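Local coordinates for UDP-N-acetylglucosamine 2-epimerase (Listeria monocytogenes, PDB 3OT5), which probably catalyses the reversible epimerisation at C2 that interconverts UDP-N-acetylglucosamine and UDP-N-acetylmannosamine, at residues Ile227-His232 / Glu246-Ile251. Numbering follows the deposited sequence.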
ATOM      1  N   ILE A 227     -13.607  15.571   4.568  1.00 44.40           N
ATOM      2  CA  ILE A 227     -12.471  15.752   3.694  1.00 43.45           C
ATOM      3  C   ILE A 227     -11.262  15.358   4.527  1.00 41.70           C
ATOM      4  O   ILE A 227     -11.069  15.864   5.628  1.00 42.90           O
ATOM      5  CB  ILE A 227     -12.262  17.163   3.241  1.00 44.12           C
ATOM      6  CG1 ILE A 227     -13.450  17.654   2.412  1.00 46.93           C
ATOM      7  CG2 ILE A 227     -10.955  17.226   2.406  1.00 45.02           C
ATOM      8  CD1 ILE A 227     -13.342  19.097   2.033  1.00 49.50           C
ATOM      9  N   LEU A 228     -10.461  14.455   3.999  1.00 40.15           N
ATOM     10  CA  LEU A 228      -9.277  13.986   4.694  1.00 40.49           C
ATOM     11  C   LEU A 228      -8.062  14.480   3.924  1.00 40.68           C
ATOM     12  O   LEU A 228      -8.064  14.481   2.690  1.00 41.50           O
ATOM     13  CB  LEU A 228      -9.315  12.458   4.746  1.00 40.08           C
ATOM     14  CG  LEU A 228      -8.242  11.666   5.483  1.00 42.05           C
ATOM     15  CD1 LEU A 228      -8.148  12.067   6.942  1.00 40.69           C
ATOM     16  CD2 LEU A 228      -8.573  10.174   5.349  1.00 42.55           C
ATOM     17  N   MET A 229      -7.045  14.942   4.642  1.00 40.87           N
ATOM     18  CA  MET A 229      -5.823  15.426   4.012  1.00 42.09           C
ATOM     19  C   MET A 229      -4.564  14.859   4.674  1.00 43.16           C
ATOM     20  O   MET A 229      -4.505  14.722   5.890  1.00 42.81           O
ATOM     21  CB  MET A 229      -5.746  16.941   4.087  1.00 43.35           C
ATOM     22  CG  MET A 229      -4.477  17.490   3.470  1.00 45.90           C
ATOM     23  SD  MET A 229      -4.360  19.257   3.615  1.00 51.03           S
ATOM     24  CE  MET A 229      -2.720  19.519   2.931  1.00 55.77           C
ATOM     25  N   THR A 230      -3.578  14.513   3.854  1.00 43.23           N
ATOM     26  CA  THR A 230      -2.285  14.030   4.336  1.00 44.14           C
ATOM     27  C   THR A 230      -1.240  14.463   3.322  1.00 44.71           C
ATOM     28  O   THR A 230      -1.506  14.520   2.117  1.00 44.35           O
ATOM     29  CB  THR A 230      -2.217  12.507   4.519  1.00 43.34           C
ATOM     30  OG1 THR A 230      -2.457  11.844   3.269  1.00 47.66           O
ATOM     31  CG2 THR A 230      -3.238  12.039   5.537  1.00 46.07           C
ATOM     32  N   ALA A 231      -0.067  14.802   3.826  1.00 45.37           N
ATOM     33  CA  ALA A 231       1.037  15.221   3.009  1.00 47.24           C
ATOM     34  C   ALA A 231       2.300  14.834   3.750  1.00 48.36           C
ATOM     35  O   ALA A 231       2.538  15.314   4.865  1.00 49.35           O
ATOM     36  CB  ALA A 231       0.987  16.725   2.779  1.00 48.00           C
ATOM     37  N   HIS A 232       3.087  13.938   3.163  1.00 48.36           N
ATOM     38  CA  HIS A 232       4.334  13.506   3.797  1.00 50.67           C
ATOM     39  C   HIS A 232       5.576  13.636   2.898  1.00 50.41           C
ATOM     40  O   HIS A 232       6.681  13.358   3.341  1.00 51.23           O
ATOM     41  CB  HIS A 232       4.185  12.064   4.316  1.00 50.68           C
ATOM     42  CG  HIS A 232       3.189  11.932   5.427  1.00 57.57           C
ATOM     43  ND1 HIS A 232       3.542  12.021   6.758  1.00 65.39           N
ATOM     44  CD2 HIS A 232       1.848  11.744   5.405  1.00 61.27           C
ATOM     45  CE1 HIS A 232       2.461  11.887   7.508  1.00 64.83           C
ATOM     46  NE2 HIS A 232       1.419  11.718   6.712  1.00 63.64           N
ATOM     47  N   GLU A 246      -4.035  26.882   3.503  1.00 55.64           N
ATOM     48  CA  GLU A 246      -4.897  28.019   3.211  1.00 57.03           C
ATOM     49  C   GLU A 246      -5.992  27.589   2.246  1.00 56.30           C
ATOM     50  O   GLU A 246      -7.122  28.036   2.359  1.00 58.07           O
ATOM     51  CB  GLU A 246      -4.092  29.192   2.645  1.00 59.46           C
ATOM     52  CG  GLU A 246      -3.149  29.837   3.657  1.00 62.00           C
ATOM     53  CD  GLU A 246      -2.316  30.973   3.074  1.00 68.25           C
ATOM     54  OE1 GLU A 246      -1.851  31.838   3.852  1.00 71.14           O
ATOM     55  OE2 GLU A 246      -2.134  31.018   1.844  1.00 74.61           O
ATOM     56  N   ALA A 247      -5.655  26.696   1.318  1.00 54.97           N
ATOM     57  CA  ALA A 247      -6.621  26.204   0.341  1.00 54.65           C
ATOM     58  C   ALA A 247      -7.770  25.450   1.007  1.00 53.00           C
ATOM     59  O   ALA A 247      -8.932  25.755   0.756  1.00 52.87           O
ATOM     60  CB  ALA A 247      -5.936  25.304  -0.676  1.00 54.13           C
ATOM     61  N   VAL A 248      -7.434  24.466   1.843  1.00 50.53           N
ATOM     62  CA  VAL A 248      -8.438  23.659   2.531  1.00 50.16           C
ATOM     63  C   VAL A 248      -9.234  24.491   3.549  1.00 51.88           C
ATOM     64  O   VAL A 248     -10.427  24.275   3.736  1.00 52.66           O
ATOM     65  CB  VAL A 248      -7.823  22.371   3.152  1.00 49.07           C
ATOM     66  CG1 VAL A 248      -7.349  21.435   2.044  1.00 49.41           C
ATOM     67  CG2 VAL A 248      -6.676  22.697   4.098  1.00 47.42           C
ATOM     68  N   ARG A 249      -8.579  25.446   4.197  1.00 53.54           N
ATOM     69  CA  ARG A 249      -9.267  26.342   5.118  1.00 54.72           C
ATOM     70  C   ARG A 249     -10.394  27.014   4.343  1.00 55.85           C
ATOM     71  O   ARG A 249     -11.548  27.037   4.776  1.00 55.97           O
ATOM     72  CB  ARG A 249      -8.308  27.417   5.616  1.00 55.80           C
ATOM     73  CG  ARG A 249      -8.927  28.519   6.462  1.00 59.99           C
ATOM     74  CD  ARG A 249      -9.280  28.086   7.881  1.00 62.04           C
ATOM     75  NE  ARG A 249      -9.866  29.202   8.625  1.00 64.13           N
ATOM     76  CZ  ARG A 249      -9.958  29.286   9.951  1.00 64.90           C
ATOM     77  NH1 ARG A 249      -9.443  28.346  10.730  1.00 65.85           N
ATOM     78  NH2 ARG A 249     -10.520  30.355  10.505  1.00 67.02           N
ATOM     79  N   GLU A 250     -10.040  27.553   3.183  1.00 56.27           N
ATOM     80  CA  GLU A 250     -11.000  28.248   2.326  1.00 58.47           C
ATOM     81  C   GLU A 250     -12.108  27.319   1.802  1.00 56.90           C
ATOM     82  O   GLU A 250     -13.253  27.751   1.640  1.00 58.98           O
ATOM     83  CB  GLU A 250     -10.266  28.964   1.180  1.00 59.58           C
ATOM     84  CG  GLU A 250     -11.168  29.826   0.315  1.00 66.09           C
ATOM     85  CD  GLU A 250     -10.404  30.711  -0.670  1.00 72.44           C
ATOM     86  OE1 GLU A 250     -11.040  31.227  -1.616  1.00 74.96           O
ATOM     87  OE2 GLU A 250      -9.176  30.895  -0.499  1.00 75.70           O
ATOM     88  N   ILE A 251     -11.775  26.058   1.536  1.00 54.87           N
ATOM     89  CA  ILE A 251     -12.763  25.083   1.072  1.00 54.14           C
ATOM     90  C   ILE A 251     -13.777  24.891   2.200  1.00 54.67           C
ATOM     91  O   ILE A 251     -15.000  24.942   1.982  1.00 55.05           O
ATOM     92  CB  ILE A 251     -12.116  23.713   0.711  1.00 52.73           C
ATOM     93  CG1 ILE A 251     -11.167  23.845  -0.483  1.00 51.14           C
ATOM     94  CG2 ILE A 251     -13.173  22.686   0.366  1.00 50.70           C
ATOM     95  CD1 ILE A 251     -10.346  22.575  -0.758  1.00 44.70           C
TER
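Met-229 and Val-248 meet where the strand 225-229 packs against the helix 240-254. The sulfur SD of Met-229 lies 4.0 Å from Val-248 CG1 and 4.2 Å from Val-248 CG2, so it faces both methyls of the valine fork. The backbones come closest at this pair, Met-229 CA to Val-248 CA 8.8 Å, and the unbranched methionine reaches the valine methyls because its CG stands anti to the backbone N (chi1 179°) and the rest of the chain is fully extended; the two side chains cross at about a right angle. Two residues back on the same strand face and one turn on along the helix, Ile-227 CD1, ending the longer branch, touches the short gamma methyl CG2 of Ile-251 at 4.0 Å. Branched residues give the helix a compact apolar face. Leu-260 of strand 258-263, held to Ile-227 and Met-229 by backbone hydrogen bonds, packs on Ile-227, Met-229 and Val-248; Phe-306 of strand 302-307, the neighbour on the other side, packs on Ile-227 and Ile-251. This is the strand-helix contact of a beta-alpha-beta crossover in the six-stranded parallel sheet of a Rossmann-like domain. No hydrogen bond joins the two segments, so the contact depends on side-chain shape and burial rather than on directional bonds.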